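Local coordinates for protein Exo beta-1,2-glucooligosaccharide sophorohydrolase (non-reducing end) (Parabacteroides distasonis ATCC 8503, PDB 5Z06) that hydrolyses linear beta-1,2-glucan and beta-1,2-glucooligosaccharides of four or more units as an exo-type enzyme, releasing sophorose from the non-reducing end, at residues T260-D263 with Y264-E268; A669-T672 with V673-N677. All coordinates share one frame; numbering follows the deposited sequence.

Contact 1: T260-D263 with Y264-E268; sequences TAVD and YALNE
The carboxylate of Asp263 lies over the turn that follows its own strand and reaches Asn267. Its CG sits between the backbone N and the carbonyl carbon (chi1 69°), which turns OD1 to the backbone of the turn and OD2 to the Asn267 side chain. OD2 offers its syn lone pair to Asn267 ND2 at 2.8 Å, nearly in the amide plane, although carboxylate and amide planes stand 80° apart. OD1 is met from above the carboxylate plane by Asn267 N at 3.0 Å. The backbone closes a type I beta turn from Asp263 to Leu266, Leu266 N bonding Asp263 O at 2.8 Å, and Asp263 N donates to Asn267 O at 3.0 Å. One bridge, Val262 with Glu268, continues the pairing past the turn, and Val262 CG1 packs 4.1 Å from Leu266 CD2. Further back, Thr260 OG1 lies 2.4 Å from Glu268 OE2, so short for a hydrogen bond that the exact distance is doubtful; Tyr223 OH also bonds OE2, while OE1 forms a salt bridge with Arg221. Asp263 thus closes the turn with its O, OD1, OD2 and N all bonded to Leu266 or Asn267, and its negative charge is probably eased by the surrounding N-H groups.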
loop_
_atom_site.group_PDB
_atom_site.type_symbol
_atom_site.label_atom_id
_atom_site.label_comp_id
_atom_site.label_asym_id
_atom_site.label_seq_id
_atom_site.Cartn_x
_atom_site.Cartn_y
_atom_site.Cartn_z
ATOM N N THR A 260 -16.594 -1.851 19.918
ATOM C CA THR A 260 -16.727 -0.664 20.766
ATOM C C THR A 260 -15.790 0.419 20.246
ATOM O O THR A 260 -14.854 0.117 19.518
ATOM C CB THR A 260 -16.361 -0.978 22.237
ATOM O OG1 THR A 260 -14.989 -1.352 22.323
ATOM C CG2 THR A 260 -17.212 -2.114 22.800
ATOM N N ALA A 261 -16.071 1.671 20.619
ATOM C CA ALA A 261 -15.161 2.805 20.411
ATOM C C ALA A 261 -14.438 3.129 21.709
ATOM O O ALA A 261 -15.046 3.172 22.774
ATOM C CB ALA A 261 -15.920 4.023 19.923
ATOM N N VAL A 262 -13.137 3.364 21.610
ATOM C CA VAL A 262 -12.286 3.635 22.756
ATOM C C VAL A 262 -11.697 5.023 22.552
ATOM O O VAL A 262 -11.169 5.309 21.484
ATOM C CB VAL A 262 -11.166 2.591 22.864
ATOM C CG1 VAL A 262 -10.249 2.857 24.051
ATOM C CG2 VAL A 262 -11.768 1.198 22.964
ATOM N N ASP A 263 -11.810 5.887 23.565
ATOM C CA ASP A 263 -11.231 7.231 23.499
ATOM C C ASP A 263 -9.803 7.193 24.009
ATOM O O ASP A 263 -9.337 6.151 24.484
ATOM C CB ASP A 263 -12.105 8.268 24.242
ATOM C CG ASP A 263 -12.120 8.097 25.771
ATOM O OD1 ASP A 263 -11.168 7.560 26.367
ATOM O OD2 ASP A 263 -13.119 8.533 26.377
ATOM N N TYR A 264 -9.107 8.318 23.926
ATOM C CA TYR A 264 -7.712 8.376 24.364
ATOM C C TYR A 264 -7.499 8.179 25.868
ATOM O O TYR A 264 -6.407 7.787 26.292
ATOM C CB TYR A 264 -7.037 9.659 23.877
ATOM C CG TYR A 264 -6.581 9.541 22.448
ATOM C CD1 TYR A 264 -7.492 9.579 21.398
ATOM C CD2 TYR A 264 -5.236 9.352 22.146
ATOM C CE1 TYR A 264 -7.067 9.464 20.087
ATOM C CE2 TYR A 264 -4.801 9.232 20.845
ATOM C CZ TYR A 264 -5.721 9.275 19.815
ATOM O OH TYR A 264 -5.287 9.166 18.517
ATOM N N ALA A 265 -8.540 8.417 26.666
ATOM C CA ALA A 265 -8.523 8.074 28.091
ATOM C C ALA A 265 -8.744 6.576 28.323
ATOM O O ALA A 265 -8.704 6.124 29.472
ATOM C CB ALA A 265 -9.565 8.882 28.849
ATOM N N LEU A 266 -8.972 5.826 27.235
ATOM C CA LEU A 266 -9.251 4.397 27.249
ATOM C C LEU A 266 -10.596 4.077 27.900
ATOM O O LEU A 266 -10.800 2.994 28.417
ATOM C CB LEU A 266 -8.089 3.580 27.842
ATOM C CG LEU A 266 -6.706 3.926 27.279
ATOM C CD1 LEU A 266 -5.637 3.033 27.875
ATOM C CD2 LEU A 266 -6.665 3.822 25.759
ATOM N N ASN A 267 -11.531 5.015 27.831
ATOM C CA ASN A 267 -12.922 4.696 28.137
ATOM C C ASN A 267 -13.469 3.983 26.926
ATOM O O ASN A 267 -13.022 4.220 25.810
ATOM C CB ASN A 267 -13.766 5.943 28.389
ATOM C CG ASN A 267 -13.189 6.821 29.478
ATOM O OD1 ASN A 267 -12.915 6.358 30.591
ATOM N ND2 ASN A 267 -12.974 8.086 29.152
ATOM N N GLU A 268 -14.457 3.138 27.163
ATOM C CA GLU A 268 -15.007 2.289 26.139
ATOM C C GLU A 268 -16.482 2.593 25.975
ATOM O O GLU A 268 -17.218 2.661 26.945
ATOM C CB GLU A 268 -14.783 0.829 26.532
ATOM C CG GLU A 268 -15.146 -0.193 25.464
ATOM C CD GLU A 268 -14.254 -1.431 25.463
ATOM O OE1 GLU A 268 -13.464 -1.674 26.402
ATOM O OE2 GLU A 268 -14.323 -2.176 24.482
#

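Contact 2: A669-T672 with V673-N677; sequences APVT and VMIEN
Ile675 lies alongside Val671 one helical turn on, the two side chains pointing the same way. Its CB is 3.2 Å from Val671 O, and CG1, anti to the carbonyl carbon at chi1 -74°, passes closer to that oxygen, at 3.1 Å. The chain then extends (chi2 171°) to CD1, still 3.5 Å from Val671 O, so that CB, CG1 and CD1 all run along that oxygen. CD1 ends 3.6 Å from Val671 CG1, the sole apolar side-chain pair across the two segments. The same carbonyl accepts the Ile675 N-H at 2.9 Å. Beyond the segments, Val671 rests on Val291 and Ile675 on Gln292 of helix 284-297. These residues belong to helix 665-680, buried along this length and within the glycoamylase-like family region; the catalytic part is probably an (alpha/alpha)6 barrel, as in relatives of the six-hairpin clan. The helix is kinked at Pro670, where the nitrogens of 670 and 671 lack a bond to the preceding turn. Regular i to i+4 bonding continues from Ala669: its oxygen receives Val673 N at 2.8 Å, nearly along the C=O axis, with Val673 CG2 close beside it at 3.3 Å. Met674 N reaches Pro670 O, and Glu676 N reaches Thr672 O, each donor tilted from the carbonyl plane. Met674 CB and CG run past Pro670 O before the chain bends, and SD receives a weak hydrogen bond from Asn677 ND2, which also bonds Leu542 O. Toward the same helix 284-297, Thr672 OG1 bonds Gln292 O, and Glu676 OE1 reaches Gln292 NE2 and forms a salt bridge with Arg339; OE2 bonds Thr680 OG1.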
loop_
_atom_site.group_PDB
_atom_site.type_symbol
_atom_site.label_atom_id
_atom_site.label_comp_id
_atom_site.label_asym_id
_atom_site.label_seq_id
_atom_site.Cartn_x
_atom_site.Cartn_y
_atom_site.Cartn_z
ATOM N N ALA A 669 -5.969 -1.675 -7.295
ATOM C CA ALA A 669 -6.910 -1.624 -8.426
ATOM C C ALA A 669 -6.477 -2.532 -9.578
ATOM O O ALA A 669 -7.330 -3.209 -10.191
ATOM C CB ALA A 669 -7.108 -0.204 -8.922
ATOM N N PRO A 670 -5.157 -2.576 -9.884
ATOM C CA PRO A 670 -4.776 -3.474 -10.962
ATOM C C PRO A 670 -5.228 -4.886 -10.744
ATOM O O PRO A 670 -5.503 -5.589 -11.710
ATOM C CB PRO A 670 -3.253 -3.385 -10.963
ATOM C CG PRO A 670 -3.057 -1.937 -10.693
ATOM C CD PRO A 670 -4.054 -1.657 -9.578
ATOM N N VAL A 671 -5.338 -5.290 -9.489
ATOM C CA VAL A 671 -5.761 -6.649 -9.198
ATOM C C VAL A 671 -7.227 -6.815 -9.623
ATOM O O VAL A 671 -7.568 -7.726 -10.388
ATOM C CB VAL A 671 -5.568 -6.984 -7.718
ATOM C CG1 VAL A 671 -6.109 -8.391 -7.409
ATOM C CG2 VAL A 671 -4.086 -6.848 -7.358
ATOM N N THR A 672 -8.074 -5.913 -9.161
ATOM C CA THR A 672 -9.488 -5.955 -9.553
ATOM C C THR A 672 -9.616 -5.913 -11.066
ATOM O O THR A 672 -10.314 -6.716 -11.659
ATOM C CB THR A 672 -10.245 -4.783 -8.946
ATOM O OG1 THR A 672 -10.107 -4.835 -7.521
ATOM C CG2 THR A 672 -11.758 -4.808 -9.323
ATOM N N VAL A 673 -8.891 -4.988 -11.682
ATOM C CA VAL A 673 -9.080 -4.671 -13.076
ATOM C C VAL A 673 -8.586 -5.794 -13.953
ATOM O O VAL A 673 -9.276 -6.197 -14.880
ATOM C CB VAL A 673 -8.340 -3.380 -13.445
ATOM C CG1 VAL A 673 -8.289 -3.203 -14.964
ATOM C CG2 VAL A 673 -9.030 -2.196 -12.801
ATOM N N MET A 674 -7.382 -6.291 -13.668
ATOM C CA MET A 674 -6.812 -7.356 -14.499
ATOM C C MET A 674 -7.487 -8.678 -14.227
ATOM O O MET A 674 -7.635 -9.489 -15.128
ATOM C CB MET A 674 -5.303 -7.443 -14.311
ATOM C CG MET A 674 -4.631 -6.178 -14.800
ATOM S SD MET A 674 -4.835 -6.011 -16.580
ATOM C CE MET A 674 -3.168 -6.327 -17.125
ATOM N N ILE A 675 -7.914 -8.915 -12.995
ATOM C CA ILE A 675 -8.796 -10.071 -12.771
ATOM C C ILE A 675 -9.962 -9.943 -13.715
ATOM O O ILE A 675 -10.254 -10.893 -14.437
ATOM C CB ILE A 675 -9.239 -10.249 -11.313
ATOM C CG1 ILE A 675 -8.038 -10.800 -10.519
ATOM C CG2 ILE A 675 -10.415 -11.223 -11.220
ATOM C CD1 ILE A 675 -8.213 -10.831 -9.018
ATOM N N GLU A 676 -10.564 -8.760 -13.749
ATOM C CA GLU A 676 -11.741 -8.548 -14.567
ATOM C C GLU A 676 -11.465 -8.739 -16.036
ATOM O O GLU A 676 -12.282 -9.307 -16.714
ATOM C CB GLU A 676 -12.348 -7.163 -14.334
ATOM C CG GLU A 676 -13.768 -7.009 -14.867
ATOM C CD GLU A 676 -14.696 -8.080 -14.333
ATOM O OE1 GLU A 676 -14.685 -8.332 -13.111
ATOM O OE2 GLU A 676 -15.397 -8.710 -15.143
ATOM N N ASN A 677 -10.316 -8.270 -16.523
ATOM C CA ASN A 677 -9.965 -8.432 -17.921
ATOM C C ASN A 677 -9.773 -9.889 -18.249
ATOM O O ASN A 677 -10.142 -10.320 -19.330
ATOM C CB ASN A 677 -8.714 -7.626 -18.292
ATOM C CG ASN A 677 -9.014 -6.157 -18.502
ATOM O OD1 ASN A 677 -10.117 -5.781 -18.904
ATOM N ND2 ASN A 677 -8.025 -5.321 -18.259
#

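The two contacts belong to separate parts of the enzyme, with centres 39 Å apart and nearest atoms about 28 Å apart. Contact 1 is partly buried, lies toward the periphery at the end of a strand in a four-stranded antiparallel sheet, and has its Leu266 side chain about 11 Å from the bound calcium ion. Contact 2 is wholly buried within a single helix of the glycoamylase-like region, nearer the centre of the chain. Side-chain carboxylates do much of the bonding across the turn, whereas 669-677 is joined across its segments by backbone hydrogen bonds and apolar packing, its polar side chains being directed largely to neighbouring elements.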